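Local atomic coordinates of periplasmic binding protein (Thermotoga lettingae TMO, PDB entry 4RY8), a protein that binds 5-methylthioribose and probably delivers it, as a periplasmic solute-binding protein, to a membrane transporter for uptake. Residues 221-233 with 243-255. Sequence-based numbering, arbitrary orientation.
Sequences KSDQFKVYSVDVT and QNSPWVATVGTDS. With SR1 (5-S-methyl-5-thio-alpha-D-ribofuranose), chain G.
Ser-229 and Thr-250, paired on neighbouring parallel strands, turn their hydroxyls toward each other on the face that also carries the indole of Trp-247. Trp-247 CG stands anti to the backbone N (chi1 -161°), which carries the ring along the strand until NE1 meets Ser-229 OG at the ring edge, nearly in the indole plane, at 2.8 Å. Ser-229 OG donates in turn to Thr-250 OG1, and Thr-250 OG1 to the backbone O of Asp-231 over a short 2.5 Å. This one-way relay satisfies two buried hydroxyls and links Ser-229 and Asp-231 to the neighbouring strand through Thr-250. A phenylalanine in place of Trp-247 would probably leave Ser-229 OG without its indole donor, held by Thr-250 OG1 alone among the partners described.

On the other face, Val-248 CG2 lies over one face of the Tyr-228 ring, a CH-pi contact 3.9 Å from the centroid and offset toward the rim. Val-227 pairs with Trp-247, its O taking Val-248 N; a beta bulge then shifts the register by one, Tyr-228 pairs with Ala-249, and Ser-229 N bonds Ala-249 O. Asp-231 holds the sugar with both carboxylate oxygens, OD1 taking SR1 O2 at 2.7 Å and OD2 taking SR1 O3 at 2.5 Å. Its backbone N donates to Val-251 O.

Strands 226-230 and 247-252, joined by helix 234-240, form a beta-alpha-beta crossover in one lobe of the periplasmic-binding-protein fold. Helix 234-240 packs on Trp-247 and Thr-250, helix 206-219 on Val-227 and Ser-229; helix 118-132 lies against Tyr-228, whose OH bonds Asp-132, and strands 200-203 and 284-287 flank the pair.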
ATOM      1  N   LYS C 221     -11.723 -23.941  18.801  1.00 33.34           N
ATOM      2  CA  LYS C 221     -12.459 -22.789  18.257  1.00 32.40           C
ATOM      3  C   LYS C 221     -12.045 -22.349  16.853  1.00 30.11           C
ATOM      4  O   LYS C 221     -12.210 -21.161  16.465  1.00 27.27           O
ATOM      5  CB  LYS C 221     -12.287 -21.618  19.175  1.00 26.52           C
ATOM      6  CG  LYS C 221     -12.779 -21.863  20.571  1.00 40.74           C
ATOM      7  CD  LYS C 221     -12.919 -20.558  21.328  1.00 34.39           C
ATOM      8  CE  LYS C 221     -13.443 -20.809  22.731  1.00 41.21           C
ATOM      9  NZ  LYS C 221     -13.416 -19.560  23.526  1.00 41.11           N
ATOM     10  N   SER C 222     -11.531 -23.276  16.068  1.00 29.63           N
ATOM     11  CA  SER C 222     -11.060 -22.903  14.744  1.00 35.89           C
ATOM     12  C   SER C 222     -12.115 -22.216  13.876  1.00 38.55           C
ATOM     13  O   SER C 222     -11.766 -21.411  13.016  1.00 34.74           O
ATOM     14  CB  SER C 222     -10.478 -24.111  14.023  1.00 38.46           C
ATOM     15  OG  SER C 222      -9.202 -24.426  14.557  1.00 55.98           O
ATOM     16  N   ASP C 223     -13.396 -22.519  14.079  1.00 39.62           N
ATOM     17  CA  ASP C 223     -14.425 -21.958  13.201  1.00 40.82           C
ATOM     18  C   ASP C 223     -15.016 -20.643  13.697  1.00 32.69           C
ATOM     19  O   ASP C 223     -15.802 -20.037  12.989  1.00 38.59           O
ATOM     20  CB  ASP C 223     -15.512 -23.006  12.871  1.00 57.47           C
ATOM     21  CG  ASP C 223     -16.456 -23.283  14.026  1.00 46.61           C
ATOM     22  OD1 ASP C 223     -16.249 -22.756  15.139  1.00 49.86           O
ATOM     23  OD2 ASP C 223     -17.417 -24.045  13.812  1.00 78.56           O
ATOM     24  N   GLN C 224     -14.642 -20.210  14.904  1.00 35.20           N
ATOM     25  CA  GLN C 224     -15.055 -18.919  15.457  1.00 32.86           C
ATOM     26  C   GLN C 224     -14.019 -17.810  15.199  1.00 25.92           C
ATOM     27  O   GLN C 224     -14.238 -16.649  15.561  1.00 34.93           O
ATOM     28  CB  GLN C 224     -15.248 -19.026  16.967  1.00 32.17           C
ATOM     29  CG  GLN C 224     -16.212 -20.121  17.409  1.00 70.83           C
ATOM     30  CD  GLN C 224     -16.280 -20.262  18.923  1.00 68.00           C
ATOM     31  OE1 GLN C 224     -16.038 -19.302  19.665  1.00 51.37           O
ATOM     32  NE2 GLN C 224     -16.606 -21.465  19.393  1.00 58.11           N
ATOM     33  N   PHE C 225     -12.894 -18.167  14.582  1.00 24.22           N
ATOM     34  CA  PHE C 225     -11.808 -17.234  14.341  1.00 24.30           C
ATOM     35  C   PHE C 225     -11.256 -17.286  12.928  1.00 31.58           C
ATOM     36  O   PHE C 225     -11.312 -18.320  12.244  1.00 27.66           O
ATOM     37  CB  PHE C 225     -10.670 -17.522  15.315  1.00 33.55           C
ATOM     38  CG  PHE C 225     -10.878 -16.933  16.675  1.00 29.76           C
ATOM     39  CD1 PHE C 225     -10.555 -15.605  16.920  1.00 27.72           C
ATOM     40  CD2 PHE C 225     -11.388 -17.694  17.715  1.00 30.11           C
ATOM     41  CE1 PHE C 225     -10.750 -15.038  18.165  1.00 29.55           C
ATOM     42  CE2 PHE C 225     -11.585 -17.115  18.972  1.00 27.29           C
ATOM     43  CZ  PHE C 225     -11.279 -15.800  19.189  1.00 31.40           C
ATOM     44  N   LYS C 226     -10.720 -16.147  12.504  1.00 28.20           N
ATOM     45  CA  LYS C 226      -9.928 -16.074  11.290  1.00 32.10           C
ATOM     46  C   LYS C 226      -8.670 -15.301  11.631  1.00 25.14           C
ATOM     47  O   LYS C 226      -8.746 -14.289  12.296  1.00 22.18           O
ATOM     48  CB  LYS C 226     -10.736 -15.410  10.175  1.00 34.09           C
ATOM     49  CG  LYS C 226     -11.808 -16.321   9.601  1.00 56.36           C
ATOM     50  CD  LYS C 226     -12.172 -15.866   8.206  1.00 60.61           C
ATOM     51  CE  LYS C 226     -13.460 -16.506   7.726  1.00 56.62           C
ATOM     52  NZ  LYS C 226     -13.717 -16.082   6.318  1.00 74.51           N
ATOM     53  N   VAL C 227      -7.520 -15.828  11.246  1.00 22.53           N
ATOM     54  CA  VAL C 227      -6.242 -15.258  11.620  1.00 20.89           C
ATOM     55  C   VAL C 227      -5.513 -14.727  10.408  1.00 20.10           C
ATOM     56  O   VAL C 227      -5.440 -15.395   9.405  1.00 21.01           O
ATOM     57  CB  VAL C 227      -5.346 -16.275  12.356  1.00 23.27           C
ATOM     58  CG1 VAL C 227      -4.064 -15.579  12.863  1.00 22.26           C
ATOM     59  CG2 VAL C 227      -6.122 -16.913  13.506  1.00 29.33           C
ATOM     60  N   TYR C 228      -5.022 -13.497  10.533  1.00 20.59           N
ATOM     61  CA  TYR C 228      -4.283 -12.765   9.508  1.00 24.71           C
ATOM     62  C   TYR C 228      -2.914 -12.469  10.111  1.00 24.03           C
ATOM     63  O   TYR C 228      -2.832 -11.994  11.252  1.00 25.05           O
ATOM     64  CB  TYR C 228      -5.029 -11.453   9.134  1.00 20.97           C
ATOM     65  CG  TYR C 228      -6.421 -11.767   8.568  1.00 20.19           C
ATOM     66  CD1 TYR C 228      -7.479 -12.122   9.415  1.00 24.34           C
ATOM     67  CD2 TYR C 228      -6.664 -11.787   7.200  1.00 19.31           C
ATOM     68  CE1 TYR C 228      -8.730 -12.446   8.919  1.00 23.21           C
ATOM     69  CE2 TYR C 228      -7.921 -12.123   6.712  1.00 20.35           C
ATOM     70  CZ  TYR C 228      -8.931 -12.458   7.563  1.00 22.76           C
ATOM     71  OH  TYR C 228     -10.156 -12.791   7.102  1.00 28.49           O
ATOM     72  N   SER C 229      -1.845 -12.758   9.367  1.00 20.65           N
ATOM     73  CA  SER C 229      -0.492 -12.511   9.858  1.00 22.00           C
ATOM     74  C   SER C 229       0.426 -11.861   8.819  1.00 21.85           C
ATOM     75  O   SER C 229       0.034 -11.519   7.709  1.00 25.17           O
ATOM     76  CB  SER C 229       0.116 -13.821  10.319  1.00 22.62           C
ATOM     77  OG  SER C 229       0.322 -14.625   9.141  1.00 20.42           O
ATOM     78  N   VAL C 230       1.653 -11.669   9.240  1.00 16.83           N
ATOM     79  CA  VAL C 230       2.723 -11.332   8.390  1.00 21.88           C
ATOM     80  C   VAL C 230       3.735 -12.479   8.434  1.00 20.13           C
ATOM     81  O   VAL C 230       3.843 -13.200   9.445  1.00 23.58           O
ATOM     82  CB  VAL C 230       3.349 -10.010   8.904  1.00 16.29           C
ATOM     83  CG1 VAL C 230       4.515  -9.569   8.091  1.00 16.15           C
ATOM     84  CG2 VAL C 230       2.316  -8.929   8.875  1.00 16.73           C
ATOM     85  N   ASP C 231       4.550 -12.547   7.384  1.00 17.01           N
ATOM     86  CA  ASP C 231       5.658 -13.486   7.225  1.00 17.91           C
ATOM     87  C   ASP C 231       5.145 -14.815   6.687  1.00 21.34           C
ATOM     88  O   ASP C 231       4.003 -15.182   6.879  1.00 23.88           O
ATOM     89  CB  ASP C 231       6.533 -13.728   8.473  1.00 17.15           C
ATOM     90  CG  ASP C 231       7.069 -12.439   9.066  1.00 20.97           C
ATOM     91  OD1 ASP C 231       7.545 -11.593   8.287  1.00 19.41           O
ATOM     92  OD2 ASP C 231       6.999 -12.266  10.317  1.00 21.28           O
ATOM     93  N   VAL C 232       6.022 -15.483   5.963  1.00 19.94           N
ATOM     94  CA  VAL C 232       5.721 -16.825   5.465  1.00 22.63           C
ATOM     95  C   VAL C 232       7.011 -17.655   5.559  1.00 28.78           C
ATOM     96  O   VAL C 232       8.142 -17.154   5.318  1.00 21.69           O
ATOM     97  CB  VAL C 232       5.087 -16.753   4.067  1.00 22.84           C
ATOM     98  CG1 VAL C 232       6.061 -16.143   3.067  1.00 24.08           C
ATOM     99  CG2 VAL C 232       4.568 -18.121   3.619  1.00 22.16           C
ATOM    100  N   THR C 233       6.838 -18.898   5.996  1.00 26.22           N
ATOM    101  CA  THR C 233       7.908 -19.898   6.022  1.00 25.61           C
ATOM    102  C   THR C 233       7.240 -21.238   5.711  1.00 27.15           C
ATOM    103  O   THR C 233       6.013 -21.315   5.616  1.00 27.02           O
ATOM    104  CB  THR C 233       8.594 -20.019   7.395  1.00 26.22           C
ATOM    105  OG1 THR C 233       7.657 -20.532   8.345  1.00 30.83           O
ATOM    106  CG2 THR C 233       9.137 -18.677   7.893  1.00 36.48           C
ATOM    107  N   GLN C 243      -6.277 -29.006   7.989  1.00 37.40           N
ATOM    108  CA  GLN C 243      -7.724 -29.031   8.005  1.00 38.06           C
ATOM    109  C   GLN C 243      -8.267 -28.144   9.145  1.00 35.32           C
ATOM    110  O   GLN C 243      -7.747 -28.134  10.268  1.00 34.39           O
ATOM    111  CB  GLN C 243      -8.216 -30.485   8.150  1.00 50.42           C
ATOM    112  CG  GLN C 243      -9.631 -30.716   7.644  1.00 56.18           C
ATOM    113  CD  GLN C 243     -10.358 -31.831   8.383  1.00 96.18           C
ATOM    114  OE1 GLN C 243      -9.749 -32.635   9.099  1.00 75.69           O
ATOM    115  NE2 GLN C 243     -11.673 -31.878   8.217  1.00 90.06           N
ATOM    116  N   ASN C 244      -9.306 -27.389   8.824  1.00 37.18           N
ATOM    117  CA  ASN C 244      -9.969 -26.507   9.754  1.00 37.65           C
ATOM    118  C   ASN C 244      -9.068 -25.397  10.288  1.00 36.07           C
ATOM    119  O   ASN C 244      -9.483 -24.713  11.208  1.00 36.36           O
ATOM    120  CB  ASN C 244     -10.549 -27.276  10.956  1.00 36.61           C
ATOM    121  CG  ASN C 244     -11.465 -28.404  10.540  1.00 73.08           C
ATOM    122  OD1 ASN C 244     -11.011 -29.419  10.018  1.00 62.15           O
ATOM    123  ND2 ASN C 244     -12.761 -28.244  10.789  1.00 95.93           N
ATOM    124  N   SER C 245      -7.862 -25.211   9.738  1.00 33.32           N
ATOM    125  CA  SER C 245      -7.006 -24.100  10.200  1.00 34.62           C
ATOM    126  C   SER C 245      -7.771 -22.781  10.187  1.00 37.55           C
ATOM    127  O   SER C 245      -8.415 -22.448   9.214  1.00 30.98           O
ATOM    128  CB  SER C 245      -5.754 -23.950   9.341  1.00 41.35           C
ATOM    129  OG  SER C 245      -4.967 -22.857   9.823  1.00 32.53           O
ATOM    130  N   PRO C 246      -7.694 -22.009  11.274  1.00 29.94           N
ATOM    131  CA  PRO C 246      -8.231 -20.653  11.223  1.00 28.75           C
ATOM    132  C   PRO C 246      -7.268 -19.657  10.547  1.00 31.59           C
ATOM    133  O   PRO C 246      -7.610 -18.482  10.393  1.00 28.43           O
ATOM    134  CB  PRO C 246      -8.382 -20.290  12.702  1.00 26.30           C
ATOM    135  CG  PRO C 246      -7.235 -21.007  13.348  1.00 26.47           C
ATOM    136  CD  PRO C 246      -7.135 -22.333  12.589  1.00 35.61           C
ATOM    137  N   TRP C 247      -6.082 -20.113  10.141  1.00 25.66           N
ATOM    138  CA  TRP C 247      -5.082 -19.200   9.580  1.00 28.24           C
ATOM    139  C   TRP C 247      -5.366 -18.952   8.104  1.00 30.49           C
ATOM    140  O   TRP C 247      -5.053 -19.804   7.258  1.00 33.63           O
ATOM    141  CB  TRP C 247      -3.690 -19.772   9.796  1.00 27.87           C
ATOM    142  CG  TRP C 247      -2.544 -18.750   9.677  1.00 24.69           C
ATOM    143  CD1 TRP C 247      -2.587 -17.500   9.147  1.00 21.22           C
ATOM    144  CD2 TRP C 247      -1.196 -18.983  10.055  1.00 27.84           C
ATOM    145  NE1 TRP C 247      -1.337 -16.912   9.215  1.00 19.35           N
ATOM    146  CE2 TRP C 247      -0.470 -17.805   9.788  1.00 20.09           C
ATOM    147  CE3 TRP C 247      -0.536 -20.060  10.652  1.00 29.71           C
ATOM    148  CZ2 TRP C 247       0.880 -17.711  10.020  1.00 20.16           C
ATOM    149  CZ3 TRP C 247       0.819 -19.932  10.939  1.00 26.52           C
ATOM    150  CH2 TRP C 247       1.505 -18.782  10.616  1.00 20.38           C
ATOM    151  N   VAL C 248      -5.965 -17.809   7.766  1.00 24.26           N
ATOM    152  CA  VAL C 248      -6.499 -17.646   6.377  1.00 29.87           C
ATOM    153  C   VAL C 248      -5.628 -16.875   5.367  1.00 24.62           C
ATOM    154  O   VAL C 248      -5.710 -17.110   4.166  1.00 31.07           O
ATOM    155  CB  VAL C 248      -7.959 -17.126   6.355  1.00 32.71           C
ATOM    156  CG1 VAL C 248      -8.888 -18.124   7.040  1.00 38.61           C
ATOM    157  CG2 VAL C 248      -8.076 -15.801   6.999  1.00 29.56           C
ATOM    158  N   ALA C 249      -4.773 -15.992   5.854  1.00 23.98           N
ATOM    159  CA  ALA C 249      -3.883 -15.239   5.007  1.00 24.68           C
ATOM    160  C   ALA C 249      -2.683 -14.703   5.790  1.00 27.26           C
ATOM    161  O   ALA C 249      -2.769 -14.455   7.006  1.00 23.48           O
ATOM    162  CB  ALA C 249      -4.628 -14.076   4.359  1.00 25.16           C
ATOM    163  N   THR C 250      -1.575 -14.568   5.066  1.00 26.07           N
ATOM    164  CA  THR C 250      -0.388 -13.865   5.521  1.00 20.70           C
ATOM    165  C   THR C 250       0.172 -13.058   4.337  1.00 27.70           C
ATOM    166  O   THR C 250      -0.058 -13.345   3.141  1.00 22.67           O
ATOM    167  CB  THR C 250       0.692 -14.855   6.099  1.00 25.48           C
ATOM    168  OG1 THR C 250       1.719 -14.156   6.815  1.00 25.51           O
ATOM    169  CG2 THR C 250       1.354 -15.670   5.001  1.00 22.17           C
ATOM    170  N   VAL C 251       0.896 -12.023   4.695  1.00 19.45           N
ATOM    171  CA  VAL C 251       1.576 -11.172   3.767  1.00 21.18           C
ATOM    172  C   VAL C 251       3.065 -11.222   4.087  1.00 33.86           C
ATOM    173  O   VAL C 251       3.493 -10.982   5.223  1.00 19.97           O
ATOM    174  CB  VAL C 251       0.978  -9.747   3.880  1.00 25.82           C
ATOM    175  CG1 VAL C 251       1.896  -8.709   3.259  1.00 22.26           C
ATOM    176  CG2 VAL C 251      -0.411  -9.778   3.208  1.00 19.64           C
ATOM    177  N   GLY C 252       3.873 -11.531   3.088  1.00 19.88           N
ATOM    178  CA  GLY C 252       5.317 -11.575   3.332  1.00 25.59           C
ATOM    179  C   GLY C 252       6.249 -11.695   2.155  1.00 27.09           C
ATOM    180  O   GLY C 252       5.839 -11.538   0.999  1.00 20.80           O
ATOM    181  N   THR C 253       7.515 -11.983   2.482  1.00 25.46           N
ATOM    182  CA  THR C 253       8.624 -12.081   1.527  1.00 28.47           C
ATOM    183  C   THR C 253       9.388 -13.368   1.808  1.00 34.33           C
ATOM    184  O   THR C 253       9.243 -13.980   2.869  1.00 25.06           O
ATOM    185  CB  THR C 253       9.689 -10.975   1.743  1.00 22.46           C
ATOM    186  OG1 THR C 253      10.284 -11.155   3.033  1.00 24.94           O
ATOM    187  CG2 THR C 253       9.108  -9.593   1.642  1.00 21.37           C
ATOM    188  N   ASP C 254      10.269 -13.738   0.885  1.00 30.10           N
ATOM    189  CA  ASP C 254      11.207 -14.830   1.142  1.00 27.63           C
ATOM    190  C   ASP C 254      12.384 -14.311   1.991  1.00 23.00           C
ATOM    191  O   ASP C 254      13.276 -13.702   1.432  1.00 21.97           O
ATOM    192  CB  ASP C 254      11.734 -15.376  -0.187  1.00 26.68           C
ATOM    193  CG  ASP C 254      12.631 -16.581  -0.009  1.00 43.46           C
ATOM    194  OD1 ASP C 254      12.877 -16.996   1.138  1.00 50.11           O
ATOM    195  OD2 ASP C 254      13.081 -17.114  -1.040  1.00 30.12           O
ATOM    196  N   SER C 255      12.409 -14.606   3.307  1.00 25.65           N
ATOM    197  CA  SER C 255      13.435 -14.028   4.228  1.00 26.77           C
ATOM    198  C   SER C 255      14.851 -14.448   3.840  1.00 35.32           C
ATOM    199  O   SER C 255      15.799 -13.704   4.060  1.00 27.86           O
ATOM    200  CB  SER C 255      13.162 -14.408   5.688  1.00 21.45           C
ATOM    201  OG  SER C 255      13.073 -15.815   5.866  1.00 22.57           O
TER
HETATM  202  CS  SR1 G 401      10.494  -8.732  16.345  1.00 25.10           C
HETATM  203  S   SR1 G 401      10.438  -7.880  14.785  1.00 20.45           S
HETATM  204  C5  SR1 G 401       9.786  -9.297  13.867  1.00 25.11           C
HETATM  205  C4  SR1 G 401       9.589  -8.957  12.391  1.00 20.17           C
HETATM  206  O4  SR1 G 401      10.831  -8.553  11.914  1.00 23.29           O
HETATM  207  C1  SR1 G 401      11.098  -9.099  10.607  1.00 43.30           C
HETATM  208  O1  SR1 G 401      11.188  -8.031   9.725  1.00 27.28           O
HETATM  209  C2  SR1 G 401       9.963 -10.026  10.203  1.00 30.48           C
HETATM  210  O2  SR1 G 401       9.132  -9.618   9.083  1.00 20.18           O
HETATM  211  C3  SR1 G 401       9.167 -10.112  11.490  1.00 21.80           C
HETATM  212  O3  SR1 G 401       7.772 -10.057  11.222  1.00 22.86           O
HETATM  213  O   HOH W   1       7.742 -11.254   5.670  1.00 24.52           O
HETATM  214  O   HOH W   2      10.985 -16.455   4.576  1.00 32.33           O
HETATM  215  O   HOH W   3       8.816 -14.116   5.689  1.00 42.33           O